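Local coordinates for 2-oxoglutarate (2OG) and Fe(II)-dependent oxygenase superfamily protein (Arabidopsis thaliana, PDB 6KWA), which probably catalyses the irreversible oxidation of the auxin indole-3-acetic acid to inactive 2-oxoindole-3-acetic acid, as an Fe(II)- and 2-oxoglutarate-dependent dioxygenase, at residues Met190-Gly195 with Asn225-Val230; Glu24-Phe29 with Thr196-Asp201; Val58-Thr63 with Ser69-Pro74. All blocks are in the same frame, centred on the assembly; numbering follows the deposited sequence.

Interaction 1: Met190-Gly195 with Asn225-Val230; sequences MDNSSG and NVKHRV. With MG (magnesium ion), chain D.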
loop_
_atom_site.group_PDB
_atom_site.type_symbol
_atom_site.label_atom_id
_atom_site.label_comp_id
_atom_site.label_asym_id
_atom_site.label_seq_id
_atom_site.Cartn_x
_atom_site.Cartn_y
_atom_site.Cartn_z
ATOM N N MET A 190 -10.962 -8.065 -7.396
ATOM C CA MET A 190 -12.046 -8.206 -8.341
ATOM C C MET A 190 -11.686 -7.624 -9.698
ATOM O O MET A 190 -11.192 -6.502 -9.783
ATOM C CB MET A 190 -13.306 -7.520 -7.821
ATOM C CG MET A 190 -14.528 -7.797 -8.680
ATOM S SD MET A 190 -16.010 -7.008 -8.029
ATOM C CE MET A 190 -16.220 -7.985 -6.547
ATOM N N ASP A 191 -11.886 -8.426 -10.737
ATOM C CA ASP A 191 -11.944 -7.966 -12.121
ATOM C C ASP A 191 -13.280 -7.255 -12.326
ATOM O O ASP A 191 -14.336 -7.874 -12.216
ATOM C CB ASP A 191 -11.799 -9.151 -13.082
ATOM C CG ASP A 191 -11.782 -8.745 -14.564
ATOM O OD1 ASP A 191 -12.240 -7.640 -14.936
ATOM O OD2 ASP A 191 -11.290 -9.560 -15.374
ATOM N N ASN A 192 -13.247 -5.957 -12.598
ATOM C CA ASN A 192 -14.485 -5.199 -12.791
ATOM C C ASN A 192 -15.279 -5.534 -14.078
ATOM O O ASN A 192 -16.401 -5.059 -14.242
ATOM C CB ASN A 192 -14.190 -3.700 -12.762
ATOM C CG ASN A 192 -14.033 -3.167 -11.361
ATOM O OD1 ASN A 192 -14.490 -3.779 -10.392
ATOM N ND2 ASN A 192 -13.390 -2.015 -11.239
ATOM N N SER A 193 -14.723 -6.344 -14.980
ATOM C CA SER A 193 -15.419 -6.636 -16.232
ATOM C C SER A 193 -16.130 -7.970 -16.208
ATOM O O SER A 193 -16.719 -8.379 -17.206
ATOM C CB SER A 193 -14.452 -6.667 -17.408
ATOM O OG SER A 193 -13.500 -5.634 -17.330
ATOM N N SER A 194 -16.064 -8.659 -15.081
ATOM C CA SER A 194 -16.699 -9.955 -14.976
ATOM C C SER A 194 -17.194 -10.193 -13.571
ATOM O O SER A 194 -18.102 -10.989 -13.333
ATOM C CB SER A 194 -15.710 -11.037 -15.373
ATOM O OG SER A 194 -14.662 -11.047 -14.430
ATOM N N GLY A 195 -16.592 -9.482 -12.629
ATOM C CA GLY A 195 -16.873 -9.721 -11.232
ATOM C C GLY A 195 -16.088 -10.918 -10.719
ATOM O O GLY A 195 -16.098 -11.179 -9.517
ATOM N N ASN A 225 -9.684 2.038 -9.099
ATOM C CA ASN A 225 -9.460 1.849 -7.666
ATOM C C ASN A 225 -9.851 0.414 -7.298
ATOM O O ASN A 225 -11.015 0.116 -7.004
ATOM C CB ASN A 225 -10.237 2.885 -6.841
ATOM C CG ASN A 225 -11.728 2.908 -7.177
ATOM O OD1 ASN A 225 -12.135 2.530 -8.274
ATOM N ND2 ASN A 225 -12.547 3.330 -6.211
ATOM N N VAL A 226 -8.880 -0.489 -7.332
ATOM C CA VAL A 226 -9.213 -1.903 -7.333
ATOM C C VAL A 226 -9.869 -2.402 -6.034
ATOM O O VAL A 226 -9.522 -1.986 -4.909
ATOM C CB VAL A 226 -7.958 -2.770 -7.651
ATOM C CG1 VAL A 226 -6.915 -2.668 -6.550
ATOM C CG2 VAL A 226 -8.383 -4.234 -7.933
ATOM N N LYS A 227 -10.823 -3.313 -6.212
ATOM C CA LYS A 227 -11.489 -3.946 -5.091
ATOM C C LYS A 227 -10.705 -5.181 -4.717
ATOM O O LYS A 227 -10.469 -6.057 -5.551
ATOM C CB LYS A 227 -12.938 -4.335 -5.422
ATOM C CG LYS A 227 -13.874 -3.205 -5.853
ATOM C CD LYS A 227 -15.269 -3.790 -6.142
ATOM C CE LYS A 227 -16.309 -2.743 -6.501
ATOM N NZ LYS A 227 -16.070 -2.183 -7.874
ATOM N N HIS A 228 -10.322 -5.276 -3.459
ATOM C CA HIS A 228 -9.523 -6.415 -3.054
ATOM C C HIS A 228 -9.867 -6.915 -1.651
ATOM O O HIS A 228 -10.482 -6.210 -0.841
ATOM C CB HIS A 228 -8.022 -6.059 -3.146
ATOM C CG HIS A 228 -7.629 -4.846 -2.365
ATOM N ND1 HIS A 228 -7.937 -3.566 -2.775
ATOM C CD2 HIS A 228 -6.918 -4.713 -1.217
ATOM C CE1 HIS A 228 -7.451 -2.698 -1.903
ATOM N NE2 HIS A 228 -6.828 -3.367 -0.950
ATOM N N ARG A 229 -9.434 -8.136 -1.371
ATOM C CA ARG A 229 -9.641 -8.738 -0.059
ATOM C C ARG A 229 -8.577 -9.803 0.139
ATOM O O ARG A 229 -7.971 -10.277 -0.830
ATOM C CB ARG A 229 -11.013 -9.392 0.052
ATOM C CG ARG A 229 -11.329 -10.170 -1.189
ATOM C CD ARG A 229 -12.531 -11.063 -1.056
ATOM N NE ARG A 229 -12.598 -11.976 -2.195
ATOM C CZ ARG A 229 -13.633 -12.764 -2.453
ATOM N NH1 ARG A 229 -14.691 -12.735 -1.654
ATOM N NH2 ARG A 229 -13.620 -13.563 -3.513
ATOM N N VAL A 230 -8.379 -10.200 1.388
ATOM C CA VAL A 230 -7.472 -11.291 1.693
ATOM C C VAL A 230 -8.292 -12.492 2.163
ATOM O O VAL A 230 -9.144 -12.388 3.046
ATOM C CB VAL A 230 -6.416 -10.896 2.740
ATOM C CG1 VAL A 230 -7.073 -10.295 3.972
ATOM C CG2 VAL A 230 -5.568 -12.106 3.108
HETATM MG MG MG D . -6.226 -2.782 0.963
HETATM O O HOH W 1 -13.268 -0.522 -8.370
#

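Interaction 2: Glu24-Phe29 with Thr196-Asp201; sequences ERWGCF and TFFPID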
loop_
_atom_site.group_PDB
_atom_site.type_symbol
_atom_site.label_atom_id
_atom_site.label_comp_id
_atom_site.label_asym_id
_atom_site.label_seq_id
_atom_site.Cartn_x
_atom_site.Cartn_y
_atom_site.Cartn_z
ATOM N N GLU A 24 -5.095 1.095 -15.372
ATOM C CA GLU A 24 -6.411 1.424 -15.906
ATOM C C GLU A 24 -7.300 0.219 -15.967
ATOM O O GLU A 24 -8.501 0.304 -15.651
ATOM C CB GLU A 24 -6.281 2.020 -17.303
ATOM C CG GLU A 24 -5.845 3.469 -17.312
ATOM C CD GLU A 24 -5.574 4.019 -18.709
ATOM O OE1 GLU A 24 -5.718 3.267 -19.686
ATOM O OE2 GLU A 24 -5.231 5.224 -18.823
ATOM N N ARG A 25 -6.711 -0.920 -16.322
ATOM C CA ARG A 25 -7.507 -2.116 -16.557
ATOM C C ARG A 25 -7.713 -2.942 -15.292
ATOM O O ARG A 25 -8.804 -3.453 -15.072
ATOM C CB ARG A 25 -6.859 -2.978 -17.639
ATOM C CG ARG A 25 -7.462 -4.378 -17.758
ATOM C CD ARG A 25 -8.939 -4.337 -18.127
ATOM N NE ARG A 25 -9.480 -5.689 -18.241
ATOM C CZ ARG A 25 -10.221 -6.287 -17.310
ATOM N NH1 ARG A 25 -10.522 -5.649 -16.183
ATOM N NH2 ARG A 25 -10.670 -7.520 -17.511
ATOM N N TRP A 26 -6.671 -3.071 -14.462
ATOM C CA TRP A 26 -6.731 -3.901 -13.256
ATOM C C TRP A 26 -6.637 -3.131 -11.940
ATOM O O TRP A 26 -7.011 -3.644 -10.893
ATOM C CB TRP A 26 -5.601 -4.917 -13.281
ATOM C CG TRP A 26 -5.581 -5.753 -14.505
ATOM C CD1 TRP A 26 -4.688 -5.693 -15.531
ATOM C CD2 TRP A 26 -6.527 -6.776 -14.846
ATOM N NE1 TRP A 26 -5.005 -6.641 -16.488
ATOM C CE2 TRP A 26 -6.130 -7.316 -16.086
ATOM C CE3 TRP A 26 -7.666 -7.294 -14.214
ATOM C CZ2 TRP A 26 -6.832 -8.353 -16.708
ATOM C CZ3 TRP A 26 -8.365 -8.335 -14.835
ATOM C CH2 TRP A 26 -7.947 -8.839 -16.071
ATOM N N GLY A 27 -6.064 -1.929 -11.974
ATOM C CA GLY A 27 -5.919 -1.135 -10.772
ATOM C C GLY A 27 -4.835 -1.629 -9.831
ATOM O O GLY A 27 -4.699 -1.149 -8.707
ATOM N N CYS A 28 -4.027 -2.561 -10.314
ATOM C CA CYS A 28 -2.940 -3.080 -9.514
ATOM C C CYS A 28 -1.900 -3.720 -10.387
ATOM O O CYS A 28 -2.169 -4.069 -11.536
ATOM C CB CYS A 28 -3.474 -4.104 -8.492
ATOM S SG CYS A 28 -4.377 -5.478 -9.268
ATOM N N PHE A 29 -0.706 -3.868 -9.838
ATOM C CA PHE A 29 0.361 -4.579 -10.523
ATOM C C PHE A 29 1.460 -4.901 -9.549
ATOM O O PHE A 29 1.618 -4.240 -8.540
ATOM C CB PHE A 29 0.904 -3.780 -11.716
ATOM C CG PHE A 29 1.379 -2.411 -11.379
ATOM C CD1 PHE A 29 2.722 -2.160 -11.141
ATOM C CD2 PHE A 29 0.481 -1.350 -11.340
ATOM C CE1 PHE A 29 3.156 -0.887 -10.853
ATOM C CE2 PHE A 29 0.909 -0.071 -11.025
ATOM C CZ PHE A 29 2.261 0.170 -10.801
ATOM N N THR A 196 -15.394 -11.641 -11.599
ATOM C CA THR A 196 -14.569 -12.758 -11.130
ATOM C C THR A 196 -13.337 -12.247 -10.373
ATOM O O THR A 196 -12.874 -11.116 -10.585
ATOM C CB THR A 196 -14.096 -13.692 -12.277
ATOM O OG1 THR A 196 -13.531 -14.881 -11.709
ATOM C CG2 THR A 196 -13.027 -13.047 -13.131
ATOM N N PHE A 197 -12.819 -13.097 -9.490
ATOM C CA PHE A 197 -11.654 -12.785 -8.670
ATOM C C PHE A 197 -10.396 -13.441 -9.182
ATOM O O PHE A 197 -10.434 -14.570 -9.667
ATOM C CB PHE A 197 -11.875 -13.228 -7.229
ATOM C CG PHE A 197 -12.744 -12.311 -6.460
ATOM C CD1 PHE A 197 -12.190 -11.279 -5.727
ATOM C CD2 PHE A 197 -14.116 -12.453 -6.490
ATOM C CE1 PHE A 197 -12.991 -10.415 -5.016
ATOM C CE2 PHE A 197 -14.929 -11.594 -5.780
ATOM C CZ PHE A 197 -14.369 -10.575 -5.040
ATOM N N PHE A 198 -9.282 -12.723 -9.076
ATOM C CA PHE A 198 -7.983 -13.293 -9.387
ATOM C C PHE A 198 -7.088 -13.082 -8.158
ATOM O O PHE A 198 -7.342 -12.171 -7.358
ATOM C CB PHE A 198 -7.397 -12.670 -10.656
ATOM C CG PHE A 198 -7.203 -11.185 -10.574
ATOM C CD1 PHE A 198 -5.983 -10.658 -10.175
ATOM C CD2 PHE A 198 -8.233 -10.317 -10.908
ATOM C CE1 PHE A 198 -5.796 -9.278 -10.108
ATOM C CE2 PHE A 198 -8.062 -8.951 -10.848
ATOM C CZ PHE A 198 -6.841 -8.423 -10.438
ATOM N N PRO A 199 -6.107 -13.980 -7.944
ATOM C CA PRO A 199 -5.222 -13.919 -6.774
ATOM C C PRO A 199 -4.022 -12.997 -6.973
ATOM O O PRO A 199 -3.568 -12.828 -8.095
ATOM C CB PRO A 199 -4.751 -15.368 -6.626
ATOM C CG PRO A 199 -4.684 -15.858 -8.040
ATOM C CD PRO A 199 -5.800 -15.145 -8.795
ATOM N N ILE A 200 -3.530 -12.402 -5.893
ATOM C CA ILE A 200 -2.267 -11.689 -5.936
ATOM C C ILE A 200 -1.312 -12.437 -4.992
ATOM O O ILE A 200 -1.198 -12.121 -3.808
ATOM C CB ILE A 200 -2.446 -10.215 -5.538
ATOM C CG1 ILE A 200 -3.510 -9.561 -6.435
ATOM C CG2 ILE A 200 -1.107 -9.453 -5.606
ATOM C CD1 ILE A 200 -3.822 -8.135 -6.078
ATOM N N ASP A 201 -0.646 -13.449 -5.537
ATOM C CA ASP A 201 0.246 -14.307 -4.768
ATOM C C ASP A 201 1.505 -13.542 -4.393
ATOM O O ASP A 201 1.980 -12.716 -5.169
ATOM C CB ASP A 201 0.599 -15.561 -5.570
ATOM C CG ASP A 201 -0.619 -16.445 -5.844
ATOM O OD1 ASP A 201 -1.561 -16.463 -5.024
ATOM O OD2 ASP A 201 -0.648 -17.084 -6.911
#

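Interaction 3: Val58-Thr63 with Ser69-Pro74; sequences VKVRNT and SGYRAP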
loop_
_atom_site.group_PDB
_atom_site.type_symbol
_atom_site.label_atom_id
_atom_site.label_comp_id
_atom_site.label_asym_id
_atom_site.label_seq_id
_atom_site.Cartn_x
_atom_site.Cartn_y
_atom_site.Cartn_z
ATOM N N VAL A 58 2.047 -0.971 25.715
ATOM C CA VAL A 58 2.959 -0.243 24.846
ATOM C C VAL A 58 2.292 0.019 23.467
ATOM O O VAL A 58 2.273 1.157 22.976
ATOM C CB VAL A 58 4.275 -1.018 24.625
ATOM C CG1 VAL A 58 5.130 -0.330 23.544
ATOM C CG2 VAL A 58 5.062 -1.148 25.937
ATOM N N LYS A 59 1.697 -1.016 22.871
ATOM C CA LYS A 59 1.071 -0.863 21.553
ATOM C C LYS A 59 -0.030 0.179 21.544
ATOM O O LYS A 59 -0.134 0.943 20.588
ATOM C CB LYS A 59 0.528 -2.193 21.057
ATOM C CG LYS A 59 1.635 -3.176 20.713
ATOM C CD LYS A 59 1.124 -4.438 20.014
ATOM C CE LYS A 59 0.494 -5.457 20.976
ATOM N NZ LYS A 59 0.309 -6.796 20.288
ATOM N N VAL A 60 -0.797 0.266 22.630
ATOM C CA VAL A 60 -1.920 1.214 22.698
ATOM C C VAL A 60 -1.427 2.660 22.697
ATOM O O VAL A 60 -2.206 3.596 22.444
ATOM C CB VAL A 60 -2.814 0.956 23.951
ATOM C CG1 VAL A 60 -4.065 1.838 23.935
ATOM C CG2 VAL A 60 -3.259 -0.503 23.999
ATOM N N ARG A 61 -0.132 2.837 22.959
ATOM C CA ARG A 61 0.524 4.144 22.901
ATOM C C ARG A 61 0.696 4.642 21.444
ATOM O O ARG A 61 0.959 5.829 21.209
ATOM C CB ARG A 61 1.878 4.065 23.613
ATOM C CG ARG A 61 1.788 4.079 25.136
ATOM C CD ARG A 61 3.081 3.585 25.837
ATOM N NE ARG A 61 4.340 4.077 25.279
ATOM C CZ ARG A 61 5.540 3.709 25.736
ATOM N NH1 ARG A 61 6.640 4.203 25.182
ATOM N NH2 ARG A 61 5.638 2.862 26.765
ATOM N N ASN A 62 0.539 3.739 20.475
ATOM C CA ASN A 62 0.526 4.115 19.055
ATOM C C ASN A 62 -0.800 4.798 18.756
ATOM O O ASN A 62 -1.758 4.181 18.314
ATOM C CB ASN A 62 0.747 2.881 18.160
ATOM C CG ASN A 62 0.731 3.203 16.653
ATOM O OD1 ASN A 62 0.115 2.475 15.875
ATOM N ND2 ASN A 62 1.418 4.270 16.243
ATOM N N THR A 63 -0.833 6.105 18.980
ATOM C CA THR A 63 -2.085 6.833 18.950
ATOM C C THR A 63 -2.373 7.367 17.555
ATOM O O THR A 63 -1.467 7.591 16.763
ATOM C CB THR A 63 -2.065 8.001 19.960
ATOM O OG1 THR A 63 -3.283 8.743 19.851
ATOM C CG2 THR A 63 -0.931 8.923 19.667
ATOM N N SER A 69 -5.032 5.814 11.960
ATOM C CA SER A 69 -3.640 5.694 11.552
ATOM C C SER A 69 -2.806 4.962 12.582
ATOM O O SER A 69 -1.712 4.513 12.274
ATOM C CB SER A 69 -3.010 7.060 11.284
ATOM O OG SER A 69 -2.487 7.657 12.457
ATOM N N GLY A 70 -3.315 4.878 13.810
ATOM C CA GLY A 70 -2.604 4.245 14.908
ATOM C C GLY A 70 -2.979 2.798 15.150
ATOM O O GLY A 70 -3.418 2.100 14.244
ATOM N N TYR A 71 -2.820 2.356 16.397
ATOM C CA TYR A 71 -3.037 0.960 16.752
ATOM C C TYR A 71 -4.476 0.509 16.689
ATOM O O TYR A 71 -5.376 1.236 17.095
ATOM C CB TYR A 71 -2.521 0.718 18.169
ATOM C CG TYR A 71 -2.684 -0.706 18.650
ATOM C CD1 TYR A 71 -2.142 -1.758 17.943
ATOM C CD2 TYR A 71 -3.365 -0.993 19.826
ATOM C CE1 TYR A 71 -2.268 -3.054 18.383
ATOM C CE2 TYR A 71 -3.490 -2.297 20.281
ATOM C CZ TYR A 71 -2.943 -3.315 19.557
ATOM O OH TYR A 71 -3.069 -4.606 19.997
ATOM N N ARG A 72 -4.700 -0.703 16.188
ATOM C CA ARG A 72 -6.009 -1.326 16.283
ATOM C C ARG A 72 -5.889 -2.782 16.696
ATOM O O ARG A 72 -5.245 -3.576 16.014
ATOM C CB ARG A 72 -6.774 -1.233 14.955
ATOM C CG ARG A 72 -7.313 0.139 14.634
ATOM C CD ARG A 72 -8.311 0.591 15.680
ATOM N NE ARG A 72 -8.934 1.852 15.296
ATOM C CZ ARG A 72 -8.386 3.049 15.468
ATOM N NH1 ARG A 72 -7.199 3.166 16.060
ATOM N NH2 ARG A 72 -9.041 4.136 15.068
ATOM N N ALA A 73 -6.561 -3.142 17.784
ATOM C CA ALA A 73 -6.619 -4.526 18.208
ATOM C C ALA A 73 -7.766 -5.234 17.510
ATOM O O ALA A 73 -8.759 -4.598 17.138
ATOM C CB ALA A 73 -6.790 -4.606 19.738
ATOM N N PRO A 74 -7.658 -6.563 17.364
ATOM C CA PRO A 74 -8.763 -7.343 16.787
ATOM C C PRO A 74 -10.053 -7.167 17.596
ATOM O O PRO A 74 -10.016 -7.062 18.821
ATOM C CB PRO A 74 -8.270 -8.792 16.876
ATOM C CG PRO A 74 -6.770 -8.704 17.036
ATOM C CD PRO A 74 -6.510 -7.407 17.751
#

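Interaction 1: Met190-Gly195 with Asn225-Val230
The flat carboxamide of Asn192 meets Lys227 across the contact, its OD1 turned to the ammonium group; next along the lysine's segment comes the metal-binding imidazole of His228, which has the carbonyl of Val226 at one edge, in the ring plane, and a magnesium ion at NE2. Strand 228-231 is one of the metal-bearing strands of the double-stranded beta-helix of 2-oxoglutarate oxygenases, here supplying the second histidine. His228 completes the two-histidine, one-carboxylate triad with His169 and Asp171, and magnesium sits where iron probably would in the active enzyme. His228 NE2 lies 2.1 Å from the ion, while ND1 gives a 3.1 Å hydrogen bond to Val226 O, met from above that carbonyl's plane; together the two bonds fix the rotation of the ring.

Met190 N donates to Lys227 O at 2.8 Å, an antiparallel link between the end of strand 187-190 and the approach to strand 228-231. The two side chains cross obliquely, with Met190 SD 3.8 Å from Lys227 CD. The lysine chain stays extended up to CE and then bends (chi4 72°), which brings NZ to Asn192 OD1 in a weak 3.4 Å bond. A single water ties the loops together: it donates to Asn225 O at 2.7 Å and accepts from Asn192 ND2 at 3.2 Å, with a weak third bond from Lys227 NZ.

Interaction 2: Glu24-Phe29 with Thr196-Asp201
Beside the ring pair of Trp26 and Phe198, the carboxylate oxygen OD1 of Asp191 is gripped by three donors: Arg25 NH1 forms a salt bridge to it, Ser193 N donates to it at 2.8 Å from above the carboxylate plane, closing an Asx turn, and Ser193 OG adds a weak bond. Arg25 ends helix 12-25, and its guanidinium carries Trp26 CH2 over one face, near the rim, while Arg25 CG lies over a face of the indole. The tryptophan is thus backed by its own neighbour.

Across the contact the indole presents its edge to the face of Phe198 in an offset edge-to-face pair, with the planes at 74° and the six-membered ring centroid 5.3 Å from that of Phe198. The closest atoms are Trp26 CE3 and Phe198 CE2, 3.8 Å apart. Gly27, with positive phi, then turns the chain from the helix into strand 28-32, where Cys28 also points at strand 197-200. Its SG stands between the backbone N and the carbonyl carbon (chi1 57°), which holds it at the edge of the Phe198 ring, 4.0 Å from CZ and close to the ring plane. Ile200 CD1 approaches that sulfur at 4.2 Å.

The contact joins strand 28-32, an N-terminal strand added to the larger sheet, to strand 197-200 at the edge of the smaller sheet of the double-stranded beta-helix. A ring edge on a ring face, a thiol at a ring edge and a methyl group meet without a polar bond between the segments, so this junction probably rests on dispersion, shape and the weak electrostatics of a ring edge against a ring face.

Interaction 3: Val58-Thr63 with Ser69-Pro74
Ser69 only brushes the first segment, its OG lying 4.4 Å from Thr63 O and bonding instead to Val65 N. Gly70 comes much closer. Its CA makes a CH...O contact of 3.5 Å with Asn62 O, and a beta-carbon here would collide with that same oxygen, so the tight approach depends on the missing side chain. Asn62 OD1 rests 3.2 Å from Gly70 C, while ND2 of the same buried amide is satisfied by Gly85 O and Gln101 OE1.

At Tyr71 the backbone N donates to Asn62 O, a nearly straight bond of 2.9 Å. With CG anti to N (chi1 -180°), the ring is brought alongside Lys59 and Val60. Lys59 CB sits above the centre of one face, 3.9 Å from the centroid, as a CH-pi contact; Ala73 N lies over the opposite face toward the rim, and Val60 CG2 approaches CE2 of the tyrosine at 4.1 Å. The phenol oxygen and Lys59 NZ share Glu82 OE2, the first by a hydrogen bond and the second by a salt bridge. Replacing Tyr71 with alanine would probably open a gap over Lys59 CB and take from Glu82 the hydroxyl partner it has here.

Arg72 sends CB away from the first segment and gives NH1 back to Tyr71 O at 2.8 Å, in the plane of its guanidinium, while NH2 pairs with Asp64. On the facing side, a type I turn from Lys59 to Asn62 runs into an inverse gamma turn centred on Asn62, two successive turns that lead out of helix 56-59 in the N-terminal region of this dioxygenase family, packed against the edge strand 81-87.

Overall arrangement
Interactions 1 and 2 are neighbours, with centres about 7 Å apart, and they cross along the chain. The loop 190-195 leads directly into strand 197-200; Asp191 N and Thr196 O, 2.9 Å apart, form a probable hydrogen bond between the two contacts, and Arg229 adds a cation-pi contact with Phe197. Interaction 1 carries a metal ligand itself, whereas interaction 2 lies farther from the ion, with the Ile200 side chain about 9 Å from the magnesium. Interaction 3 is remote: its centre lies about 29 Å from that of interaction 1 and 30 Å from that of interaction 2. Even so, the Tyr71 side chain is about 10 Å from that of Asn152, a 2-oxoglutarate-binding residue.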